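Local coordinates for fervidolysin (Fervidobacterium pennivorans, PDB 1R6V), which degrades keratin into peptides as a subtilisin-like serine protease, allowing the bacterium to grow on native feathers, at residues V452-A457 against L550-N555; F461-V466 against G503-W508. The protein carries 1 engineered substitution. All blocks are in the same frame, centred on the assembly; numbering follows the deposited sequence.

Contact 1. Residues V452-A457 against L550-N555; sequences VVVTDA and LNVNFN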
loop_
_atom_site.group_PDB
_atom_site.type_symbol
_atom_site.label_atom_id
_atom_site.label_comp_id
_atom_site.label_asym_id
_atom_site.label_seq_id
_atom_site.Cartn_x
_atom_site.Cartn_y
_atom_site.Cartn_z
ATOM N N VAL A 452 14.658 -6.121 2.737
ATOM C CA VAL A 452 15.788 -5.224 2.559
ATOM C C VAL A 452 15.746 -4.426 3.862
ATOM O O VAL A 452 14.723 -3.830 4.201
ATOM C CB VAL A 452 15.647 -4.292 1.318
ATOM C CG1 VAL A 452 16.830 -3.311 1.267
ATOM C CG2 VAL A 452 15.644 -5.136 0.023
ATOM N N VAL A 453 16.838 -4.475 4.613
ATOM C CA VAL A 453 16.933 -3.781 5.894
ATOM C C VAL A 453 17.960 -2.664 5.759
ATOM O O VAL A 453 19.139 -2.936 5.548
ATOM C CB VAL A 453 17.398 -4.737 7.013
ATOM C CG1 VAL A 453 17.294 -4.043 8.367
ATOM C CG2 VAL A 453 16.556 -6.019 7.003
ATOM N N VAL A 454 17.511 -1.415 5.877
ATOM C CA VAL A 454 18.405 -0.250 5.754
ATOM C C VAL A 454 18.630 0.333 7.149
ATOM O O VAL A 454 17.670 0.618 7.855
ATOM C CB VAL A 454 17.773 0.839 4.847
ATOM C CG1 VAL A 454 18.776 1.979 4.587
ATOM C CG2 VAL A 454 17.316 0.218 3.527
ATOM N N THR A 455 19.893 0.505 7.540
ATOM C CA THR A 455 20.222 1.039 8.863
ATOM C C THR A 455 21.280 2.120 8.720
ATOM O O THR A 455 21.727 2.403 7.611
ATOM C CB THR A 455 20.818 -0.040 9.785
ATOM O OG1 THR A 455 22.007 -0.567 9.182
ATOM C CG2 THR A 455 19.831 -1.171 10.008
ATOM N N ASP A 456 21.668 2.725 9.841
ATOM C CA ASP A 456 22.717 3.735 9.803
ATOM C C ASP A 456 24.039 2.986 9.643
ATOM O O ASP A 456 24.054 1.756 9.545
ATOM C CB ASP A 456 22.711 4.613 11.073
ATOM C CG ASP A 456 22.755 3.816 12.360
ATOM O OD1 ASP A 456 23.035 2.605 12.336
ATOM O OD2 ASP A 456 22.523 4.421 13.427
ATOM N N ALA A 457 25.145 3.720 9.615
ATOM C CA ALA A 457 26.469 3.132 9.406
ATOM C C ALA A 457 26.848 1.950 10.296
ATOM O O ALA A 457 27.367 0.945 9.804
ATOM C CB ALA A 457 27.532 4.223 9.514
ATOM N N LEU A 550 18.707 -8.517 2.318
ATOM C CA LEU A 550 19.768 -7.637 1.833
ATOM C C LEU A 550 19.888 -6.549 2.894
ATOM O O LEU A 550 18.898 -5.897 3.221
ATOM C CB LEU A 550 19.376 -6.992 0.502
ATOM C CG LEU A 550 20.441 -6.384 -0.423
ATOM C CD1 LEU A 550 19.887 -5.125 -1.033
ATOM C CD2 LEU A 550 21.734 -6.101 0.298
ATOM N N ASN A 551 21.089 -6.372 3.438
ATOM C CA ASN A 551 21.316 -5.359 4.464
ATOM C C ASN A 551 22.042 -4.189 3.830
ATOM O O ASN A 551 23.032 -4.376 3.125
ATOM C CB ASN A 551 22.169 -5.919 5.610
ATOM C CG ASN A 551 21.543 -7.129 6.268
ATOM O OD1 ASN A 551 20.448 -7.051 6.818
ATOM N ND2 ASN A 551 22.239 -8.264 6.211
ATOM N N VAL A 552 21.545 -2.983 4.087
ATOM C CA VAL A 552 22.138 -1.773 3.540
ATOM C C VAL A 552 22.518 -0.856 4.700
ATOM O O VAL A 552 21.728 -0.646 5.625
ATOM C CB VAL A 552 21.132 -1.045 2.608
ATOM C CG1 VAL A 552 21.762 0.210 2.037
ATOM C CG2 VAL A 552 20.689 -1.977 1.484
ATOM N N ASN A 553 23.739 -0.334 4.667
ATOM C CA ASN A 553 24.200 0.557 5.723
ATOM C C ASN A 553 24.493 1.932 5.148
ATOM O O ASN A 553 25.425 2.105 4.363
ATOM C CB ASN A 553 25.458 -0.014 6.383
ATOM C CG ASN A 553 25.188 -1.309 7.118
ATOM O OD1 ASN A 553 24.616 -1.310 8.207
ATOM N ND2 ASN A 553 25.587 -2.421 6.521
ATOM N N PHE A 554 23.676 2.908 5.530
ATOM C CA PHE A 554 23.854 4.274 5.068
ATOM C C PHE A 554 24.974 4.934 5.873
ATOM O O PHE A 554 25.280 4.518 6.994
ATOM C CB PHE A 554 22.552 5.077 5.270
ATOM C CG PHE A 554 21.551 4.939 4.143
ATOM C CD1 PHE A 554 21.857 4.220 2.992
ATOM C CD2 PHE A 554 20.315 5.575 4.219
ATOM C CE1 PHE A 554 20.959 4.137 1.930
ATOM C CE2 PHE A 554 19.408 5.499 3.158
ATOM C CZ PHE A 554 19.730 4.778 2.009
ATOM N N ASN A 555 25.592 5.946 5.276
ATOM C CA ASN A 555 26.634 6.729 5.936
ATOM C C ASN A 555 26.507 8.158 5.416
ATOM O O ASN A 555 25.893 8.395 4.381
ATOM C CB ASN A 555 28.046 6.182 5.650
ATOM C CG ASN A 555 28.386 6.148 4.166
ATOM O OD1 ASN A 555 28.325 7.156 3.474
ATOM N ND2 ASN A 555 28.756 4.972 3.677
#
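Val454 and Phe554 meet where two parallel strands run out into loops. CB of Val454 carries two methyls with separate tasks. CG1, anti to the backbone N (chi1 -173°), sits over the centre of the Phe554 ring, 3.8 Å from Val454 CG1 to the ring centroid. It lies almost on the ring normal, a CH-pi contact over one face. CG2 turns the other way and rests beside Val552, with Val454 CG2 4.1 Å from Val552 CB. Further back, Val452 CG1 reaches Val552 CG2 at 4.1 Å, which continues the same apolar layer.

Four backbone bonds hold the strands in register. Val453 N donates to Leu550 O at 2.9 Å, and Val552 N returns a bond to Val453 O at 2.8 Å. Thr455 N then binds Val552 O, and Phe554 N binds Thr455 O, each nearly straight. On the other face of the sheet Thr455 and Asn553 stand next to each other.

Asp456 turns away from the second strand; its OD1 accepts from Asn460 N and its OD2 pairs with Ser602 OG. A second ring, that of Phe669, meets Phe554 edge-to-face. An alanine in place of Phe554 would probably leave both Val454 CG1 and the ring of Phe669 without their aromatic partner and open a gap between them. Strand 446-455 runs in the middle of a three-strand sheet, between 487-494 and 549-553. The face with Val452, Val454, Leu550 and Val552 packs on strands 466-471, 496-505 and 535-543 of the facing sheet.

Contact 2. Residues F461-V466 against G503-W508; sequences FGVPTV and GGPDHW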
loop_
_atom_site.group_PDB
_atom_site.type_symbol
_atom_site.label_atom_id
_atom_site.label_comp_id
_atom_site.label_asym_id
_atom_site.label_seq_id
_atom_site.Cartn_x
_atom_site.Cartn_y
_atom_site.Cartn_z
ATOM N N PHE A 461 20.398 1.716 14.145
ATOM C CA PHE A 461 19.022 2.145 13.961
ATOM C C PHE A 461 18.524 1.959 12.537
ATOM O O PHE A 461 19.242 2.231 11.582
ATOM C CB PHE A 461 18.871 3.625 14.333
ATOM C CG PHE A 461 19.017 3.904 15.802
ATOM C CD1 PHE A 461 20.254 4.234 16.347
ATOM C CD2 PHE A 461 17.910 3.835 16.642
ATOM C CE1 PHE A 461 20.384 4.494 17.709
ATOM C CE2 PHE A 461 18.030 4.092 18.007
ATOM C CZ PHE A 461 19.269 4.423 18.541
ATOM N N GLY A 462 17.285 1.493 12.396
ATOM C CA GLY A 462 16.731 1.340 11.065
ATOM C C GLY A 462 16.349 2.710 10.514
ATOM O O GLY A 462 15.942 3.600 11.270
ATOM N N VAL A 463 16.456 2.886 9.202
ATOM C CA VAL A 463 16.123 4.159 8.563
ATOM C C VAL A 463 14.749 4.032 7.909
ATOM O O VAL A 463 14.547 3.230 6.993
ATOM C CB VAL A 463 17.158 4.542 7.468
ATOM C CG1 VAL A 463 16.891 5.943 6.968
ATOM C CG2 VAL A 463 18.569 4.418 8.011
ATOM N N PRO A 464 13.781 4.827 8.373
ATOM C CA PRO A 464 12.427 4.783 7.823
ATOM C C PRO A 464 12.185 5.601 6.557
ATOM O O PRO A 464 12.844 6.611 6.311
ATOM C CB PRO A 464 11.573 5.268 8.994
ATOM C CG PRO A 464 12.459 6.275 9.646
ATOM C CD PRO A 464 13.839 5.652 9.597
ATOM N N THR A 465 11.209 5.139 5.778
ATOM C CA THR A 465 10.780 5.767 4.529
ATOM C C THR A 465 11.817 5.776 3.412
ATOM O O THR A 465 11.825 6.667 2.561
ATOM C CB THR A 465 10.252 7.221 4.745
ATOM O OG1 THR A 465 11.345 8.128 4.935
ATOM C CG2 THR A 465 9.335 7.274 5.964
ATOM N N VAL A 466 12.703 4.790 3.432
ATOM C CA VAL A 466 13.699 4.655 2.377
ATOM C C VAL A 466 12.995 3.850 1.285
ATOM O O VAL A 466 12.328 2.844 1.571
ATOM C CB VAL A 466 14.938 3.900 2.891
ATOM C CG1 VAL A 466 15.850 3.517 1.721
ATOM C CG2 VAL A 466 15.703 4.788 3.874
ATOM N N GLY A 503 16.863 4.345 -1.868
ATOM C CA GLY A 503 16.993 5.796 -1.789
ATOM C C GLY A 503 16.646 6.396 -0.435
ATOM O O GLY A 503 15.559 6.139 0.082
ATOM N N GLY A 504 17.576 7.213 0.078
ATOM C CA GLY A 504 17.529 7.894 1.373
ATOM C C GLY A 504 16.183 8.251 1.922
ATOM O O GLY A 504 15.205 8.146 1.188
ATOM N N PRO A 505 16.090 8.717 3.189
ATOM C CA PRO A 505 14.741 9.037 3.669
ATOM C C PRO A 505 14.019 9.950 2.696
ATOM O O PRO A 505 14.642 10.786 2.050
ATOM C CB PRO A 505 14.991 9.705 5.027
ATOM C CG PRO A 505 16.311 9.118 5.476
ATOM C CD PRO A 505 17.111 9.098 4.184
ATOM N N ASP A 506 12.719 9.752 2.667
ATOM C CA ASP A 506 11.879 10.527 1.771
ATOM C C ASP A 506 11.678 11.937 2.316
ATOM O O ASP A 506 11.086 12.118 3.372
ATOM C CB ASP A 506 10.531 9.821 1.623
ATOM C CG ASP A 506 9.617 10.497 0.629
ATOM O OD1 ASP A 506 10.080 11.379 -0.126
ATOM O OD2 ASP A 506 8.425 10.129 0.597
ATOM N N HIS A 507 12.175 12.999 1.521
ATOM C CA HIS A 507 12.028 14.375 1.972
ATOM C C HIS A 507 10.825 14.996 1.272
ATOM O O HIS A 507 10.984 15.874 0.422
ATOM C CB HIS A 507 13.295 15.171 1.644
ATOM C CG HIS A 507 13.938 14.775 0.348
ATOM N ND1 HIS A 507 14.583 13.570 0.177
ATOM C CD2 HIS A 507 14.028 15.423 -0.837
ATOM C CE1 HIS A 507 15.048 13.491 -1.058
ATOM N NE2 HIS A 507 14.723 14.602 -1.694
ATOM N N TRP A 508 9.626 14.537 1.627
ATOM C CA TRP A 508 8.390 15.033 1.015
ATOM C C TRP A 508 7.858 16.300 1.662
ATOM O O TRP A 508 6.952 16.941 1.131
ATOM C CB TRP A 508 7.288 13.974 1.086
ATOM C CG TRP A 508 6.936 13.549 2.493
ATOM C CD1 TRP A 508 7.547 12.578 3.222
ATOM C CD2 TRP A 508 5.894 14.086 3.334
ATOM N NE1 TRP A 508 6.960 12.467 4.459
ATOM C CE2 TRP A 508 5.943 13.381 4.556
ATOM C CE3 TRP A 508 4.931 15.092 3.170
ATOM C CZ2 TRP A 508 5.058 13.646 5.618
ATOM C CZ3 TRP A 508 4.051 15.359 4.226
ATOM C CH2 TRP A 508 4.122 14.636 5.433
HETATM O O HOH W 1 10.294 10.694 5.211
#
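Val463 and Pro505 press together at the tight end of this contact, with Val463 CG1 3.6 Å from Pro505 CG. The valine side chain crosses the proline ring obliquely. Phe669 touches both residues, so the pair is part of a larger apolar cluster. Val466 packs closely too. Its CG1, anti to the backbone N (chi1 169°), makes a tight methyl-to-carbonyl approach, with Val466 CG1 3.1 Å from Gly503 O. Its other methyl, CG2, lies near the backbone where Gly504 joins Pro505.

Thr465 marks the change to polar contacts. Its backbone has a positive phi of 65°, and the side chain folds back on its own loop. OG1 stands between the backbone N and the carbonyl carbon. There Thr465 OG1 lies 2.5 Å from Pro464 O, which is very short for a hydrogen bond and makes that bond doubtful. The same oxygen accepts from Asp506 N across the contact, at 3.1 Å from Thr465 OG1. That bond is fairly straight, at 162°, whereas the bond from Asp506 N to Thr465 O is weak and bent. A water donates to Thr465 OG1 at 2.8 Å. It also lies near Asp506 O, but that approach is suspiciously short. Asp506 N and the water thus both donate to the hydroxyl oxygen.

Beyond this point the contact loosens. Asp506 is partly exposed. Its CG is anti to the backbone N, and the carboxylate is directed out from the loop, where OD2 forms a long, weak ion pair with Lys481. The arrangement joins the loop entering strand 466-471 to the end of its antiparallel neighbour, strand 496-505. It lies at one end of this inner pair of strands, in one sheet of the Ig-like beta-sandwich domain of this protease.

How the contacts relate
The two contacts lie about 11 Å apart, centre to centre, in the first beta-sandwich domain. Contact 2 is nested along the chain inside the loop that contact 1 closes: 452-457 and 461-466 come first, then 503-508, then 550-555. Contact 1 belongs to the sheet of strands 446-455, 487-494 and 549-553. Contact 2 lies at one end of the sheet containing 466-471 and 496-505. They touch directly. Val463 N is probably hydrogen-bonded to Val454 O, and Phe554 packs on Gly504. Together they join the two sheets at one end of the sandwich, away from the calcium and catalytic sites. The sandwich domains may mediate interactions with substrate.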